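Local coordinates for protein CysE, serine acetyltransferase (Brucella abortus, PDB 4HZD) that probably transfers the acetyl group of acetyl-coenzyme A to L-serine, a step on the route to cysteine, using a coenzyme A pocket on a left-handed beta-helix, at residues Gly175-Val180 against His203-Gln208; Asp17-Ser22 against Pro49-Ala54. All coordinates share one frame; numbering follows the deposited sequence.

Contact 1 (Gly175-Val180 against His203-Gln208); sequences GETAVV and HPKIRQ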
loop_
_atom_site.group_PDB
_atom_site.type_symbol
_atom_site.label_atom_id
_atom_site.label_comp_id
_atom_site.label_asym_id
_atom_site.label_seq_id
_atom_site.Cartn_x
_atom_site.Cartn_y
_atom_site.Cartn_z
ATOM N N GLY A 175 -31.005 -9.514 6.542
ATOM C CA GLY A 175 -30.916 -10.953 6.613
ATOM C C GLY A 175 -31.080 -11.690 5.297
ATOM O O GLY A 175 -31.562 -11.161 4.296
ATOM N N GLU A 176 -30.663 -12.940 5.336
ATOM C CA GLU A 176 -30.636 -13.841 4.206
ATOM C C GLU A 176 -31.932 -13.960 3.404
ATOM O O GLU A 176 -31.877 -14.055 2.170
ATOM C CB GLU A 176 -30.196 -15.221 4.729
ATOM C CG GLU A 176 -30.277 -16.326 3.707
ATOM C CD GLU A 176 -29.989 -17.682 4.319
ATOM O OE1 GLU A 176 -30.103 -17.809 5.554
ATOM O OE2 GLU A 176 -29.639 -18.597 3.551
ATOM N N THR A 177 -33.090 -13.958 4.085
ATOM C CA THR A 177 -34.361 -14.137 3.394
ATOM C C THR A 177 -35.184 -12.856 3.274
ATOM O O THR A 177 -36.399 -12.902 2.979
ATOM C CB THR A 177 -35.221 -15.230 4.052
ATOM O OG1 THR A 177 -35.670 -14.768 5.336
ATOM C CG2 THR A 177 -34.390 -16.535 4.186
ATOM N N ALA A 178 -34.547 -11.717 3.537
ATOM C CA ALA A 178 -35.209 -10.404 3.281
ATOM C C ALA A 178 -35.421 -10.132 1.803
ATOM O O ALA A 178 -34.592 -10.525 0.933
ATOM C CB ALA A 178 -34.423 -9.257 3.895
ATOM N N VAL A 179 -36.532 -9.439 1.539
ATOM C CA VAL A 179 -36.878 -8.943 0.213
ATOM C C VAL A 179 -37.224 -7.453 0.335
ATOM O O VAL A 179 -38.047 -7.059 1.158
ATOM C CB VAL A 179 -38.045 -9.690 -0.451
ATOM C CG1 VAL A 179 -38.282 -9.120 -1.837
ATOM C CG2 VAL A 179 -37.760 -11.189 -0.546
ATOM N N VAL A 180 -36.536 -6.635 -0.453
ATOM C CA VAL A 180 -36.882 -5.239 -0.585
ATOM C C VAL A 180 -37.285 -4.989 -2.039
ATOM O O VAL A 180 -36.506 -5.250 -2.954
ATOM C CB VAL A 180 -35.688 -4.318 -0.202
ATOM C CG1 VAL A 180 -36.092 -2.854 -0.273
ATOM C CG2 VAL A 180 -35.167 -4.658 1.172
ATOM N N HIS A 203 -37.189 -13.218 7.489
ATOM C CA HIS A 203 -36.784 -11.798 7.519
ATOM C C HIS A 203 -37.836 -11.081 6.740
ATOM O O HIS A 203 -38.641 -11.744 6.048
ATOM C CB HIS A 203 -35.371 -11.598 6.914
ATOM C CG HIS A 203 -34.282 -12.418 7.607
ATOM N ND1 HIS A 203 -33.616 -13.412 6.992
ATOM C CD2 HIS A 203 -33.759 -12.348 8.901
ATOM C CE1 HIS A 203 -32.728 -13.972 7.847
ATOM N NE2 HIS A 203 -32.820 -13.339 9.012
ATOM N N PRO A 204 -37.855 -9.744 6.823
ATOM C CA PRO A 204 -38.938 -8.939 6.271
ATOM C C PRO A 204 -39.060 -8.818 4.760
ATOM O O PRO A 204 -38.083 -8.941 3.973
ATOM C CB PRO A 204 -38.690 -7.543 6.871
ATOM C CG PRO A 204 -37.967 -7.812 8.133
ATOM C CD PRO A 204 -37.025 -8.933 7.744
ATOM N N LYS A 205 -40.301 -8.582 4.379
ATOM C CA LYS A 205 -40.674 -8.326 3.008
ATOM C C LYS A 205 -41.114 -6.868 2.932
ATOM O O LYS A 205 -42.162 -6.482 3.471
ATOM C CB LYS A 205 -41.788 -9.293 2.581
ATOM C CG LYS A 205 -41.509 -10.761 2.922
ATOM C CD LYS A 205 -40.353 -11.343 2.099
ATOM C CE LYS A 205 -39.943 -12.773 2.512
ATOM N NZ LYS A 205 -39.408 -12.934 3.898
ATOM N N ILE A 206 -40.284 -6.048 2.302
ATOM C CA ILE A 206 -40.557 -4.608 2.181
ATOM C C ILE A 206 -41.131 -4.298 0.791
ATOM O O ILE A 206 -40.441 -4.471 -0.224
ATOM C CB ILE A 206 -39.269 -3.790 2.457
ATOM C CG1 ILE A 206 -38.585 -4.297 3.748
ATOM C CG2 ILE A 206 -39.536 -2.291 2.490
ATOM C CD1 ILE A 206 -39.416 -4.141 5.024
ATOM N N ARG A 207 -42.385 -3.811 0.762
ATOM C CA ARG A 207 -43.087 -3.469 -0.486
ATOM C C ARG A 207 -42.635 -2.108 -1.025
ATOM O O ARG A 207 -41.920 -1.375 -0.349
ATOM C CB ARG A 207 -44.602 -3.465 -0.268
ATOM C CG ARG A 207 -45.163 -4.803 0.213
ATOM C CD ARG A 207 -45.333 -5.774 -0.933
ATOM N NE ARG A 207 -45.635 -7.137 -0.470
ATOM C CZ ARG A 207 -44.727 -8.113 -0.282
ATOM N NH1 ARG A 207 -43.431 -7.894 -0.496
ATOM N NH2 ARG A 207 -45.107 -9.325 0.132
ATOM N N GLN A 208 -43.076 -1.796 -2.239
ATOM C CA GLN A 208 -42.663 -0.654 -3.023
ATOM C C GLN A 208 -42.991 0.672 -2.329
ATOM O O GLN A 208 -44.004 0.780 -1.664
ATOM C CB GLN A 208 -43.397 -0.754 -4.370
ATOM C CG GLN A 208 -42.610 -0.301 -5.576
ATOM C CD GLN A 208 -43.282 -0.638 -6.902
ATOM O OE1 GLN A 208 -43.820 0.251 -7.577
ATOM N NE2 GLN A 208 -43.239 -1.922 -7.292
#

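Contact 2 (Asp17-Ser22 against Pro49-Ala54); sequences DPIWHS and PSLEEA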
loop_
_atom_site.group_PDB
_atom_site.type_symbol
_atom_site.label_atom_id
_atom_site.label_comp_id
_atom_site.label_asym_id
_atom_site.label_seq_id
_atom_site.Cartn_x
_atom_site.Cartn_y
_atom_site.Cartn_z
ATOM N N ASP A 17 -28.361 9.896 -22.315
ATOM C CA ASP A 17 -27.770 9.541 -21.025
ATOM C C ASP A 17 -27.449 10.803 -20.226
ATOM O O ASP A 17 -26.273 11.040 -19.927
ATOM C CB ASP A 17 -26.472 8.732 -21.253
ATOM C CG ASP A 17 -26.073 7.879 -20.047
ATOM O OD1 ASP A 17 -26.670 7.976 -18.965
ATOM O OD2 ASP A 17 -25.122 7.096 -20.182
ATOM N N PRO A 18 -28.473 11.612 -19.864
ATOM C CA PRO A 18 -28.143 12.866 -19.185
ATOM C C PRO A 18 -27.428 12.669 -17.848
ATOM O O PRO A 18 -26.721 13.590 -17.406
ATOM C CB PRO A 18 -29.514 13.544 -18.973
ATOM C CG PRO A 18 -30.497 12.423 -19.055
ATOM C CD PRO A 18 -29.928 11.502 -20.099
ATOM N N ILE A 19 -27.600 11.503 -17.210
ATOM C CA ILE A 19 -26.959 11.252 -15.909
ATOM C C ILE A 19 -25.443 11.198 -16.102
ATOM O O ILE A 19 -24.725 11.913 -15.422
ATOM C CB ILE A 19 -27.510 10.001 -15.155
ATOM C CG1 ILE A 19 -28.970 10.213 -14.689
ATOM C CG2 ILE A 19 -26.639 9.670 -13.931
ATOM C CD1 ILE A 19 -29.725 8.917 -14.312
ATOM N N TRP A 20 -24.968 10.388 -17.052
ATOM C CA TRP A 20 -23.509 10.301 -17.352
ATOM C C TRP A 20 -22.918 11.601 -17.823
ATOM O O TRP A 20 -21.792 11.977 -17.438
ATOM C CB TRP A 20 -23.288 9.233 -18.403
ATOM C CG TRP A 20 -21.861 8.979 -18.855
ATOM C CD1 TRP A 20 -21.427 8.784 -20.158
ATOM C CD2 TRP A 20 -20.645 8.843 -18.016
ATOM N NE1 TRP A 20 -20.072 8.520 -20.196
ATOM C CE2 TRP A 20 -19.541 8.545 -18.942
ATOM C CE3 TRP A 20 -20.373 8.933 -16.643
ATOM C CZ2 TRP A 20 -18.239 8.347 -18.492
ATOM C CZ3 TRP A 20 -19.065 8.722 -16.199
ATOM C CH2 TRP A 20 -18.015 8.461 -17.108
ATOM N N HIS A 21 -23.636 12.303 -18.698
ATOM C CA HIS A 21 -23.097 13.562 -19.215
ATOM C C HIS A 21 -22.989 14.602 -18.144
ATOM O O HIS A 21 -21.988 15.323 -18.098
ATOM C CB HIS A 21 -23.885 14.086 -20.432
ATOM C CG HIS A 21 -23.841 13.158 -21.615
ATOM N ND1 HIS A 21 -24.959 12.695 -22.213
ATOM C CD2 HIS A 21 -22.759 12.567 -22.282
ATOM C CE1 HIS A 21 -24.612 11.862 -23.225
ATOM N NE2 HIS A 21 -23.272 11.779 -23.261
ATOM N N SER A 22 -23.989 14.716 -17.271
ATOM C CA SER A 22 -23.864 15.673 -16.155
ATOM C C SER A 22 -22.707 15.298 -15.242
ATOM O O SER A 22 -21.989 16.175 -14.764
ATOM C CB SER A 22 -25.128 15.773 -15.297
ATOM O OG SER A 22 -26.244 15.841 -16.128
ATOM N N PRO A 49 -14.834 5.286 -20.066
ATOM C CA PRO A 49 -15.713 5.530 -21.223
ATOM C C PRO A 49 -17.205 5.332 -20.913
ATOM O O PRO A 49 -18.029 5.468 -21.827
ATOM C CB PRO A 49 -15.267 4.471 -22.239
ATOM C CG PRO A 49 -14.769 3.345 -21.397
ATOM C CD PRO A 49 -14.184 3.961 -20.127
ATOM N N SER A 50 -17.556 5.011 -19.659
ATOM C CA SER A 50 -18.973 4.800 -19.326
ATOM C C SER A 50 -19.242 4.996 -17.836
ATOM O O SER A 50 -18.335 4.872 -16.999
ATOM C CB SER A 50 -19.440 3.394 -19.775
ATOM O OG SER A 50 -18.837 2.350 -19.005
ATOM N N LEU A 51 -20.489 5.317 -17.506
ATOM C CA LEU A 51 -20.890 5.427 -16.117
ATOM C C LEU A 51 -20.697 4.096 -15.406
ATOM O O LEU A 51 -20.214 4.073 -14.283
ATOM C CB LEU A 51 -22.339 5.937 -16.030
ATOM C CG LEU A 51 -22.976 6.059 -14.638
ATOM C CD1 LEU A 51 -22.195 7.014 -13.721
ATOM C CD2 LEU A 51 -24.382 6.590 -14.834
ATOM N N GLU A 52 -21.029 2.983 -16.075
ATOM C CA GLU A 52 -20.846 1.651 -15.478
ATOM C C GLU A 52 -19.410 1.426 -15.037
ATOM O O GLU A 52 -19.146 0.935 -13.928
ATOM C CB GLU A 52 -21.227 0.555 -16.474
ATOM C CG GLU A 52 -22.701 0.460 -16.803
ATOM C CD GLU A 52 -23.182 1.389 -17.934
ATOM O OE1 GLU A 52 -22.462 2.288 -18.426
ATOM O OE2 GLU A 52 -24.344 1.232 -18.332
ATOM N N GLU A 53 -18.481 1.785 -15.907
ATOM C CA GLU A 53 -17.061 1.641 -15.602
ATOM C C GLU A 53 -16.584 2.578 -14.493
ATOM O O GLU A 53 -15.793 2.161 -13.660
ATOM C CB GLU A 53 -16.205 1.738 -16.856
ATOM C CG GLU A 53 -16.222 0.453 -17.672
ATOM C CD GLU A 53 -15.685 0.677 -19.072
ATOM O OE1 GLU A 53 -14.637 0.088 -19.399
ATOM O OE2 GLU A 53 -16.300 1.471 -19.837
ATOM N N ALA A 54 -17.083 3.815 -14.456
ATOM C CA ALA A 54 -16.790 4.705 -13.321
ATOM C C ALA A 54 -17.251 4.143 -11.943
ATOM O O ALA A 54 -16.495 4.256 -10.946
ATOM C CB ALA A 54 -17.424 6.079 -13.543
HETATM O O HOH W 1 -22.324 5.764 -19.819
#

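Contact 1 (Gly175-Val180 against His203-Gln208)
Two short strands lie parallel here, Val-179 paired with Lys-205 and Val-180 with Ile-206. The evidence is a pair of backbone bonds: Val-179 N to Pro-204 O at 2.9 Å (169°) and Ile-206 N to Val-179 O at 2.7 Å (178°), so Val-179 gives and receives along nearly straight lines. Ahead of this pairing, the His-203 side chain packs against the type I turn from Gly-175 to Ala-178. Its CB rests against Ala-178 N, and CG, anti to the carbonyl carbon, comes near both Thr-177 OG1 and Gly-175 CA. ND1 accepts Thr-177 N at 3.0 Å (163°), the donor close to the ring plane; the approach of ND1 to Thr-177 OG1 is at best a weak bond, and that hydroxyl has a stronger partner in Arg-202 N. His-203 CE1 lies 3.4 Å from Glu-176 N. CD2 and NE2 pass beneath Gly-175 CA, which stands 3.6 Å from the centroid of the His-203 ring in a CH-pi contact. The His-203 side chain lies about 6 Å from bound coenzyme A. The strands belong to successive coils of the left-handed beta-helix, whose flat faces are parallel sheets; strand 159-160 flanks 179-180 on the other side. On the face that carries Val-179 and Lys-205, the lysine bends at chi2 and chi4, its CD lying against Val-179 CG2. Folded back, Lys-205 NZ donates to Thr-177 O at 3.1 Å and to His-203 O at 2.6 Å, in both cases from above the carbonyl plane. Lys-205 NZ also forms a salt bridge with Asp-201 and a hydrogen bond to Asn-221. Facing the other way, Val-180 and Ile-206 touch loosely and both pack on Leu-192.

Contact 2 (Asp17-Ser22 against Pro49-Ala54)
Helices 18-33 and 51-63 meet at their first turns, with Asp-17 and Ser-50 at the N-cap positions and the closest CA pair, Trp-20 and Leu-51, 5.7 Å apart. Ser-50 OG accepts Glu-53 N at 3.2 Å, a capping bond at the second helix start. No direct hydrogen bond links the segments; one water does, accepting from Leu-51 N at 3.0 Å and donating to Asp-17 OD2 at 3.1 Å. Trp-20 carries the packing. With CG anti to the backbone N (chi1 -180°), its indole reaches across and lays one face on the backbone: Leu-51 N stands 3.5 Å above the plane over the ring centre, and Ser-50 C is offset toward the rim. Both first turns pack together within the helical N-terminal domain of serine acetyltransferases, where helices 38-46 and 87-101 add Ile-45 against Trp-20 and Leu-91 against Leu-51. Leu-51 slides past the indole in the opposite direction, its CB 3.6 Å from Trp-20 CE3; the Leu-51 and Ile-19 side chains cross obliquely, CD2 of Leu-51 3.9 Å from CG2 of Ile-19. Ala-54 CB approaches Trp-20 CZ3 obliquely, at 4.1 Å. Arg-92 forms salt bridges to both Asp-17 and Glu-52, which probably eases repulsion between these carboxylates.

In the fold
Both contacts are buried, but in different parts of the chain, on opposite sides of its centre: their centres lie 30 Å apart and their nearest atoms about 18 Å. They share no strand or helix. Contact 1 joins neighbouring coils of the beta-helix and buries more surface, 441 against 249 Å². It is held by direct bonds, backbone to backbone and polar side chain to backbone, close to the coenzyme A pocket. Contact 2, in the N-terminal helices, joins two helix starts by apolar packing on an indole face, with a water as its polar link. At contact 1 one lysine grips two backbone carbonyls; at contact 2 an arginine outside both segments spans their carboxylates.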